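Local atomic coordinates of Peptide/nickel transport system substrate-binding protein (Listeria monocytogenes serotype 1/2a, PDB entry 5KZT), a protein that binds peptides and probably delivers them for import across the membrane as the substrate-binding component of an oligopeptide transporter. Residues Val249-Gln257 / Thr307-Ser315. Sequence-based numbering, arbitrary orientation.
Sequences VLSADYAAQ and TDTVLKNGS
A252, between strand 247-250 and the short helix that follows, meets the C-terminal turn of helix 303-311. Its N donates to L311 O at 3.0 Å, a bent bond (N-H...O 137°) reaching the carbonyl from above its plane. Alongside, A252 CB presses on V310 O at 3.3 Å, and one turn later A255 CB lies 3.2 Å from K312 O. This is the tight part: small methyls let the two backbones come together, with the CA atoms of A252 and L311 only 4.7 Å apart and the short helical segments crossing at 100°. The second helix has a wide pi-type turn, K312 N bonding back to T307 O, and K312 leaves helical geometry with positive phi. Next to this close packing a water bridges L250 O and N313 ND2, while N313 OD1 closes an Asx turn by accepting from S315 N and also takes the S315 hydroxyl; the side-chain amide is thus held at both ends. Toward solvent the contact is looser and rests on one long side chain. K312, extended beyond CG, runs past A252 O, passes A256 CB with its CD at 4.0 Å, and brings NZ to OD1 of the exposed D253 at 2.9 Å, nearly along the C-O axis, in a salt bridge. In this family 5 solute-binding protein, of the periplasmic-binding-protein class, the contact joins a strand-to-helix link to the end of helix 303-311; N378 of helix 377-393 packs against both, and L311 also touches a basic side chain of the bound peptide. The chemistry divides accordingly: in the buried part a backbone bond and a shared water satisfy two main-chain carbonyls, whereas the charged pair closes the solvent side, where water probably weakens its attraction.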
loop_
_atom_site.group_PDB
_atom_site.type_symbol
_atom_site.label_atom_id
_atom_site.label_comp_id
_atom_site.label_asym_id
_atom_site.label_seq_id
_atom_site.Cartn_x
_atom_site.Cartn_y
_atom_site.Cartn_z
ATOM N N VAL A 249 11.779 11.700 8.949
ATOM C CA VAL A 249 12.099 11.415 7.559
ATOM C C VAL A 249 12.970 12.525 6.981
ATOM O O VAL A 249 12.699 13.697 7.217
ATOM C CB VAL A 249 10.833 11.343 6.680
ATOM C CG1 VAL A 249 11.219 11.030 5.225
ATOM C CG2 VAL A 249 9.846 10.331 7.200
ATOM N N LEU A 250 13.994 12.145 6.207
ATOM C CA LEU A 250 14.893 13.083 5.534
ATOM C C LEU A 250 14.744 12.904 4.039
ATOM O O LEU A 250 14.821 11.800 3.551
ATOM C CB LEU A 250 16.361 12.795 5.883
ATOM C CG LEU A 250 16.729 12.770 7.368
ATOM C CD1 LEU A 250 18.125 12.201 7.535
ATOM C CD2 LEU A 250 16.618 14.156 7.979
ATOM N N SER A 251 14.587 13.995 3.318
ATOM C CA SER A 251 14.470 13.923 1.875
ATOM C C SER A 251 15.463 14.873 1.207
ATOM O O SER A 251 15.909 15.844 1.828
ATOM C CB SER A 251 13.040 14.250 1.502
ATOM O OG SER A 251 12.983 14.570 0.150
ATOM N N ALA A 252 15.834 14.544 -0.038
ATOM C CA ALA A 252 16.676 15.392 -0.889
ATOM C C ALA A 252 17.940 15.874 -0.138
ATOM O O ALA A 252 18.643 15.045 0.435
ATOM C CB ALA A 252 15.840 16.550 -1.467
ATOM N N ASP A 253 18.212 17.177 -0.086
ATOM C CA ASP A 253 19.429 17.665 0.573
ATOM C C ASP A 253 19.498 17.376 2.077
ATOM O O ASP A 253 20.588 17.247 2.616
ATOM C CB ASP A 253 19.633 19.165 0.306
ATOM C CG ASP A 253 19.764 19.472 -1.164
ATOM O OD1 ASP A 253 20.421 18.692 -1.891
ATOM O OD2 ASP A 253 19.195 20.493 -1.608
ATOM N N TYR A 254 18.362 17.272 2.754
ATOM C CA TYR A 254 18.371 16.899 4.165
ATOM C C TYR A 254 18.895 15.470 4.394
ATOM O O TYR A 254 19.543 15.202 5.403
ATOM C CB TYR A 254 16.987 17.052 4.791
ATOM C CG TYR A 254 16.576 18.480 4.985
ATOM C CD1 TYR A 254 17.004 19.195 6.109
ATOM C CD2 TYR A 254 15.758 19.131 4.060
ATOM C CE1 TYR A 254 16.631 20.515 6.308
ATOM C CE2 TYR A 254 15.372 20.453 4.255
ATOM C CZ TYR A 254 15.816 21.135 5.381
ATOM O OH TYR A 254 15.453 22.444 5.592
ATOM N N ALA A 255 18.607 14.558 3.471
ATOM C CA ALA A 255 19.148 13.203 3.551
ATOM C C ALA A 255 20.654 13.260 3.290
ATOM O O ALA A 255 21.458 12.752 4.091
ATOM C CB ALA A 255 18.475 12.294 2.544
ATOM N N ALA A 256 21.022 13.904 2.179
ATOM C CA ALA A 256 22.412 13.991 1.757
ATOM C C ALA A 256 23.291 14.662 2.804
ATOM O O ALA A 256 24.425 14.239 3.005
ATOM C CB ALA A 256 22.519 14.719 0.432
ATOM N N GLN A 257 22.755 15.682 3.476
ATOM C CA GLN A 257 23.479 16.393 4.551
ATOM C C GLN A 257 23.604 15.613 5.861
ATOM O O GLN A 257 24.397 15.993 6.733
ATOM C CB GLN A 257 22.804 17.726 4.873
ATOM C CG GLN A 257 23.049 18.801 3.855
ATOM C CD GLN A 257 24.504 19.142 3.764
ATOM O OE1 GLN A 257 25.192 18.719 2.820
ATOM N NE2 GLN A 257 25.017 19.841 4.783
ATOM N N THR A 307 16.292 10.347 -9.126
ATOM C CA THR A 307 16.650 9.776 -7.822
ATOM C C THR A 307 17.861 10.468 -7.201
ATOM O O THR A 307 17.893 10.654 -5.984
ATOM C CB THR A 307 16.925 8.264 -7.874
ATOM O OG1 THR A 307 18.017 8.000 -8.749
ATOM C CG2 THR A 307 15.718 7.525 -8.361
ATOM N N ASP A 308 18.836 10.846 -8.037
ATOM C CA ASP A 308 20.046 11.567 -7.584
ATOM C C ASP A 308 19.795 13.002 -7.134
ATOM O O ASP A 308 20.647 13.592 -6.480
ATOM C CB ASP A 308 21.099 11.674 -8.712
ATOM C CG ASP A 308 21.750 10.341 -9.085
ATOM O OD1 ASP A 308 21.534 9.319 -8.398
ATOM O OD2 ASP A 308 22.492 10.328 -10.104
ATOM N N THR A 309 18.692 13.595 -7.576
ATOM C CA THR A 309 18.403 15.008 -7.342
ATOM C C THR A 309 17.264 15.182 -6.358
ATOM O O THR A 309 17.391 15.914 -5.383
ATOM C CB THR A 309 18.027 15.700 -8.675
ATOM O OG1 THR A 309 19.097 15.496 -9.608
ATOM C CG2 THR A 309 17.771 17.208 -8.490
ATOM N N VAL A 310 16.146 14.524 -6.621
ATOM C CA VAL A 310 14.939 14.708 -5.810
ATOM C C VAL A 310 14.932 13.868 -4.530
ATOM O O VAL A 310 14.522 14.364 -3.490
ATOM C CB VAL A 310 13.672 14.428 -6.645
ATOM C CG1 VAL A 310 12.408 14.459 -5.782
ATOM C CG2 VAL A 310 13.588 15.422 -7.798
ATOM N N LEU A 311 15.369 12.616 -4.607
ATOM C CA LEU A 311 15.251 11.678 -3.483
ATOM C C LEU A 311 16.483 11.618 -2.577
ATOM O O LEU A 311 16.397 11.912 -1.390
ATOM C CB LEU A 311 14.908 10.284 -4.010
ATOM C CG LEU A 311 13.545 10.214 -4.717
ATOM C CD1 LEU A 311 13.315 8.830 -5.281
ATOM C CD2 LEU A 311 12.395 10.592 -3.797
ATOM N N LYS A 312 17.619 11.231 -3.143
ATOM C CA LYS A 312 18.903 11.206 -2.423
ATOM C C LYS A 312 18.838 10.427 -1.111
ATOM O O LYS A 312 19.424 10.850 -0.105
ATOM C CB LYS A 312 19.395 12.637 -2.146
ATOM C CG LYS A 312 19.693 13.462 -3.393
ATOM C CD LYS A 312 20.462 14.722 -3.004
ATOM C CE LYS A 312 20.895 15.510 -4.218
ATOM N NZ LYS A 312 21.467 16.832 -3.860
ATOM N N ASN A 313 18.128 9.303 -1.119
ATOM C CA ASN A 313 17.773 8.619 0.119
ATOM C C ASN A 313 17.940 7.115 0.024
ATOM O O ASN A 313 17.356 6.379 0.819
ATOM C CB ASN A 313 16.321 8.976 0.506
ATOM C CG ASN A 313 15.301 8.510 -0.516
ATOM O OD1 ASN A 313 15.631 7.820 -1.473
ATOM N ND2 ASN A 313 14.042 8.896 -0.318
ATOM N N GLY A 314 18.731 6.660 -0.945
ATOM C CA GLY A 314 18.847 5.237 -1.248
ATOM C C GLY A 314 17.907 4.732 -2.327
ATOM O O GLY A 314 18.052 3.589 -2.782
ATOM N N SER A 315 16.933 5.541 -2.740
ATOM C CA SER A 315 16.005 5.115 -3.788
ATOM C C SER A 315 16.787 4.952 -5.076
ATOM O O SER A 315 17.798 5.619 -5.284
ATOM C CB SER A 315 14.873 6.130 -3.988
ATOM O OG SER A 315 14.039 6.217 -2.844
HETATM O O HOH W 1 13.527 9.725 2.440
#